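HIAXHD3 (Humicola insolens, PDB 3ZXK) removes arabinofuranose side chains, probably from arabinoxylan, as a family 43 glycoside hydrolase, its active site the target of engineering toward added endo-xylanase activity. Local coordinates at residues Asp388-Ala400 against Ala407-Ala419. Numbering follows the deposited sequence.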
loop_
_atom_site.group_PDB
_atom_site.type_symbol
_atom_site.label_atom_id
_atom_site.label_comp_id
_atom_site.label_asym_id
_atom_site.label_seq_id
_atom_site.Cartn_x
_atom_site.Cartn_y
_atom_site.Cartn_z
ATOM N N ASP A 388 5.933 -15.094 -22.161
ATOM C CA ASP A 388 5.698 -15.892 -23.367
ATOM C C ASP A 388 4.296 -15.506 -23.901
ATOM O O ASP A 388 3.290 -15.742 -23.223
ATOM C CB ASP A 388 5.772 -17.375 -23.010
ATOM C CG ASP A 388 5.417 -18.322 -24.167
ATOM O OD1 ASP A 388 4.927 -17.896 -25.247
ATOM O OD2 ASP A 388 5.603 -19.547 -23.960
ATOM N N VAL A 389 4.226 -14.903 -25.084
ATOM C CA VAL A 389 2.949 -14.362 -25.564
ATOM C C VAL A 389 2.377 -15.121 -26.774
ATOM O O VAL A 389 1.488 -14.629 -27.479
ATOM C CB VAL A 389 3.026 -12.844 -25.892
ATOM C CG1 VAL A 389 3.453 -12.036 -24.658
ATOM C CG2 VAL A 389 3.954 -12.588 -27.065
ATOM N N ARG A 390 2.866 -16.344 -26.997
ATOM C CA ARG A 390 2.393 -17.156 -28.125
ATOM C C ARG A 390 0.893 -17.420 -28.081
ATOM O O ARG A 390 0.262 -17.585 -29.135
ATOM C CB ARG A 390 3.160 -18.451 -28.280
ATOM C CG ARG A 390 4.603 -18.232 -28.706
ATOM C CD ARG A 390 5.392 -19.513 -28.619
ATOM N NE ARG A 390 5.278 -20.073 -27.271
ATOM C CZ ARG A 390 5.580 -21.331 -26.958
ATOM N NH1 ARG A 390 6.013 -22.157 -27.897
ATOM N NH2 ARG A 390 5.456 -21.764 -25.710
ATOM N N GLY A 391 0.326 -17.452 -26.868
ATOM C CA GLY A 391 -1.100 -17.735 -26.694
ATOM C C GLY A 391 -2.047 -16.575 -26.957
ATOM O O GLY A 391 -3.268 -16.732 -26.801
ATOM N N MET A 392 -1.512 -15.407 -27.330
ATOM C CA MET A 392 -2.408 -14.290 -27.676
ATOM C C MET A 392 -3.286 -14.592 -28.883
ATOM O O MET A 392 -2.850 -15.265 -29.836
ATOM C CB MET A 392 -1.631 -13.016 -27.942
ATOM C CG MET A 392 -0.931 -12.523 -26.700
ATOM S SD MET A 392 -0.035 -10.990 -26.986
ATOM C CE MET A 392 -1.339 -9.778 -26.858
ATOM N N ARG A 393 -4.519 -14.106 -28.834
ATOM C CA ARG A 393 -5.463 -14.265 -29.948
ATOM C C ARG A 393 -5.794 -12.907 -30.569
ATOM O O ARG A 393 -5.488 -11.858 -29.977
ATOM C CB ARG A 393 -6.721 -14.996 -29.448
ATOM C CG ARG A 393 -6.425 -16.450 -29.103
ATOM C CD ARG A 393 -7.639 -17.226 -28.615
ATOM N NE ARG A 393 -8.530 -17.612 -29.715
ATOM C CZ ARG A 393 -8.440 -18.748 -30.411
ATOM N NH1 ARG A 393 -7.500 -19.648 -30.131
ATOM N NH2 ARG A 393 -9.296 -18.985 -31.396
ATOM N N ASP A 394 -6.412 -12.920 -31.750
ATOM C CA ASP A 394 -6.801 -11.685 -32.431
ATOM C C ASP A 394 -7.510 -10.669 -31.494
ATOM O O ASP A 394 -8.512 -10.963 -30.833
ATOM C CB ASP A 394 -7.683 -12.063 -33.611
ATOM C CG ASP A 394 -8.069 -10.877 -34.489
ATOM O OD1 ASP A 394 -7.349 -9.867 -34.514
ATOM O OD2 ASP A 394 -9.133 -10.979 -35.157
ATOM N N GLY A 395 -6.961 -9.460 -31.460
ATOM C CA GLY A 395 -7.478 -8.360 -30.663
ATOM C C GLY A 395 -6.889 -8.266 -29.264
ATOM O O GLY A 395 -7.204 -7.349 -28.536
ATOM N N ASP A 396 -6.037 -9.211 -28.867
ATOM C CA ASP A 396 -5.479 -9.189 -27.519
ATOM C C ASP A 396 -4.402 -8.115 -27.372
ATOM O O ASP A 396 -3.689 -7.768 -28.344
ATOM C CB ASP A 396 -4.900 -10.544 -27.125
ATOM C CG ASP A 396 -5.977 -11.632 -26.900
ATOM O OD1 ASP A 396 -7.164 -11.305 -26.979
ATOM O OD2 ASP A 396 -5.620 -12.819 -26.701
ATOM N N ARG A 397 -4.343 -7.542 -26.172
ATOM C CA ARG A 397 -3.369 -6.527 -25.838
ATOM C C ARG A 397 -2.785 -6.944 -24.480
ATOM O O ARG A 397 -3.517 -7.123 -23.512
ATOM C CB ARG A 397 -4.049 -5.152 -25.787
ATOM C CG ARG A 397 -4.689 -4.715 -27.105
ATOM C CD ARG A 397 -5.169 -3.297 -27.000
ATOM N NE ARG A 397 -5.702 -2.885 -28.294
ATOM C CZ ARG A 397 -6.375 -1.756 -28.500
ATOM N NH1 ARG A 397 -6.550 -0.906 -27.484
ATOM N NH2 ARG A 397 -6.858 -1.462 -29.712
ATOM N N ALA A 398 -1.475 -7.106 -24.401
ATOM C CA ALA A 398 -0.859 -7.514 -23.140
ATOM C C ALA A 398 0.448 -6.742 -22.958
ATOM O O ALA A 398 1.018 -6.262 -23.957
ATOM C CB ALA A 398 -0.588 -9.007 -23.161
ATOM N N GLY A 399 0.887 -6.566 -21.721
ATOM C CA GLY A 399 2.177 -5.902 -21.506
ATOM C C GLY A 399 2.491 -5.396 -20.126
ATOM O O GLY A 399 1.880 -5.800 -19.141
ATOM N N ALA A 400 3.448 -4.479 -20.092
ATOM C CA ALA A 400 3.954 -3.922 -18.867
ATOM C C ALA A 400 3.532 -2.457 -18.769
ATOM O O ALA A 400 3.860 -1.643 -19.632
ATOM C CB ALA A 400 5.479 -4.071 -18.790
ATOM N N ALA A 407 -1.492 6.937 -17.246
ATOM C CA ALA A 407 -0.715 5.709 -17.434
ATOM C C ALA A 407 -0.100 5.575 -18.836
ATOM O O ALA A 407 -0.506 6.232 -19.775
ATOM C CB ALA A 407 -1.603 4.515 -17.125
ATOM N N ALA A 408 0.848 4.655 -18.987
ATOM C CA ALA A 408 1.458 4.340 -20.279
ATOM C C ALA A 408 1.948 2.926 -20.160
ATOM O O ALA A 408 2.184 2.432 -19.039
ATOM C CB ALA A 408 2.640 5.273 -20.593
ATOM N N TYR A 409 2.145 2.276 -21.302
ATOM C CA TYR A 409 2.636 0.917 -21.311
ATOM C C TYR A 409 3.456 0.581 -22.543
ATOM O O TYR A 409 3.378 1.292 -23.551
ATOM C CB TYR A 409 1.510 -0.090 -21.135
ATOM C CG TYR A 409 0.488 -0.293 -22.246
ATOM C CD1 TYR A 409 0.827 -0.968 -23.447
ATOM C CD2 TYR A 409 -0.845 0.087 -22.070
ATOM C CE1 TYR A 409 -0.126 -1.232 -24.426
ATOM C CE2 TYR A 409 -1.812 -0.175 -23.033
ATOM C CZ TYR A 409 -1.434 -0.817 -24.223
ATOM O OH TYR A 409 -2.355 -1.140 -25.173
ATOM N N ILE A 410 4.267 -0.476 -22.426
ATOM C CA ILE A 410 4.895 -1.090 -23.581
ATOM C C ILE A 410 4.346 -2.522 -23.607
ATOM O O ILE A 410 4.214 -3.179 -22.553
ATOM C CB ILE A 410 6.438 -1.060 -23.519
ATOM C CG1 ILE A 410 7.018 -1.561 -24.851
ATOM C CG2 ILE A 410 6.960 -1.830 -22.304
ATOM C CD1 ILE A 410 8.501 -1.300 -25.003
ATOM N N GLY A 411 3.965 -3.004 -24.779
ATOM C CA GLY A 411 3.326 -4.308 -24.821
ATOM C C GLY A 411 3.229 -4.859 -26.205
ATOM O O GLY A 411 3.900 -4.386 -27.138
ATOM N N VAL A 412 2.410 -5.895 -26.320
ATOM C CA VAL A 412 2.224 -6.599 -27.579
ATOM C C VAL A 412 0.754 -6.529 -27.947
ATOM O O VAL A 412 -0.124 -6.748 -27.099
ATOM C CB VAL A 412 2.654 -8.081 -27.486
ATOM C CG1 VAL A 412 2.428 -8.835 -28.815
ATOM C CG2 VAL A 412 4.116 -8.193 -27.067
ATOM N N TRP A 413 0.506 -6.134 -29.190
ATOM C CA TRP A 413 -0.827 -6.177 -29.803
ATOM C C TRP A 413 -0.838 -7.288 -30.833
ATOM O O TRP A 413 0.024 -7.348 -31.736
ATOM C CB TRP A 413 -1.179 -4.839 -30.476
ATOM C CG TRP A 413 -1.565 -3.753 -29.517
ATOM C CD1 TRP A 413 -1.398 -3.727 -28.147
ATOM C CD2 TRP A 413 -2.231 -2.523 -29.867
ATOM N NE1 TRP A 413 -1.896 -2.569 -27.624
ATOM C CE2 TRP A 413 -2.426 -1.792 -28.623
ATOM C CE3 TRP A 413 -2.672 -1.969 -31.064
ATOM C CZ2 TRP A 413 -3.070 -0.550 -28.596
ATOM C CZ3 TRP A 413 -3.316 -0.735 -31.039
ATOM C CH2 TRP A 413 -3.508 -0.039 -29.837
ATOM N N LYS A 414 -1.799 -8.186 -30.682
ATOM C CA LYS A 414 -2.056 -9.251 -31.665
ATOM C C LYS A 414 -3.257 -8.811 -32.529
ATOM O O LYS A 414 -4.357 -8.627 -32.022
ATOM C CB LYS A 414 -2.344 -10.596 -30.960
ATOM C CG LYS A 414 -2.434 -11.802 -31.917
ATOM C CD LYS A 414 -1.058 -12.245 -32.412
ATOM C CE LYS A 414 -1.135 -13.484 -33.276
ATOM N NZ LYS A 414 -1.502 -14.655 -32.444
ATOM N N GLN A 415 -3.024 -8.590 -33.819
ATOM C CA GLN A 415 -4.105 -8.282 -34.765
ATOM C C GLN A 415 -4.019 -9.266 -35.906
ATOM O O GLN A 415 -2.993 -9.353 -36.575
ATOM C CB GLN A 415 -4.060 -6.808 -35.222
ATOM C CG GLN A 415 -4.124 -5.802 -34.058
ATOM C CD GLN A 415 -3.810 -4.385 -34.490
ATOM O OE1 GLN A 415 -3.027 -4.142 -35.422
ATOM N NE2 GLN A 415 -4.435 -3.441 -33.835
ATOM N N GLY A 416 -5.085 -10.032 -36.118
ATOM C CA GLY A 416 -5.022 -11.127 -37.087
ATOM C C GLY A 416 -3.882 -12.051 -36.717
ATOM O O GLY A 416 -3.772 -12.523 -35.555
ATOM N N ASN A 417 -3.006 -12.286 -37.684
ATOM C CA ASN A 417 -1.865 -13.168 -37.474
ATOM C C ASN A 417 -0.592 -12.407 -37.130
ATOM O O ASN A 417 0.462 -13.022 -36.991
ATOM C CB ASN A 417 -1.660 -14.062 -38.694
ATOM C CG ASN A 417 -2.860 -14.959 -38.964
ATOM O OD1 ASN A 417 -3.341 -15.073 -40.101
ATOM N ND2 ASN A 417 -3.343 -15.606 -37.922
ATOM N N GLU A 418 -0.691 -11.085 -36.981
ATOM C CA GLU A 418 0.479 -10.232 -36.657
ATOM C C GLU A 418 0.543 -9.969 -35.157
ATOM O O GLU A 418 -0.423 -9.502 -34.586
ATOM C CB GLU A 418 0.443 -8.867 -37.424
ATOM C CG GLU A 418 -0.675 -7.826 -37.087
ATOM C CD GLU A 418 -0.272 -6.337 -37.258
ATOM O OE1 GLU A 418 0.928 -6.026 -37.066
ATOM O OE2 GLU A 418 -1.153 -5.457 -37.556
ATOM N N ALA A 419 1.683 -10.241 -34.527
ATOM C CA ALA A 419 1.958 -9.715 -33.194
ATOM C C ALA A 419 3.072 -8.695 -33.306
ATOM O O ALA A 419 4.080 -8.925 -33.992
ATOM C CB ALA A 419 2.358 -10.802 -32.217
HETATM O O HOH W 1 0.877 -14.062 -30.346
HETATM O O HOH W 2 -4.695 -6.210 -30.565
HETATM O O HOH W 3 -4.794 -0.100 -25.075
HETATM O O HOH W 4 -5.647 -3.961 -31.147
#
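Arg397 and Trp413, a non-hydrogen-bonded pair of antiparallel strands, illustrate how an arginine can lay its chain, from CB to the guanidinium, across one face of an indole. Arg397 CG lies anti to its carbonyl carbon (chi1 -61°) and the chain runs extended from there to NE; Arg397 CG thus makes a CH-pi contact over the five-membered ring of Trp413, while Arg397 CZ stands 3.8 Å from the centroid of its six-membered ring in a cation-pi stack, guanidinium and indole planes 7° apart. Tyr409 OH fixes the indole from its edge, accepting a hydrogen bond from Trp413 NE1 at 2.9 Å in the ring plane. Replacing Trp413 by alanine is likely to leave the Arg397 guanidinium without its aromatic platform and the Tyr409 hydroxyl without the indole N-H. Backbone bonds pair Ala398 with Val412 and Ala400 with Ile410, in the hairpin of strands 396-403 and 406-415 within the concanavalin A-like β-sandwich domain. Gly399 and Gly411 face each other with CA atoms 3.9 Å apart, a spacing that side chains would obstruct. On the sheet face carrying Val412, Met392 SD packs 3.7 Å from Val412 CG1. Two bonds between side chain and backbone tie the 388-395 loop to the far end of the hairpin: Lys414 NZ reaches Met392 O at 3.0 Å from above the carbonyl plane, and Gly416 N donates to Asp394 OD1 at 2.8 Å from above the carboxylate plane.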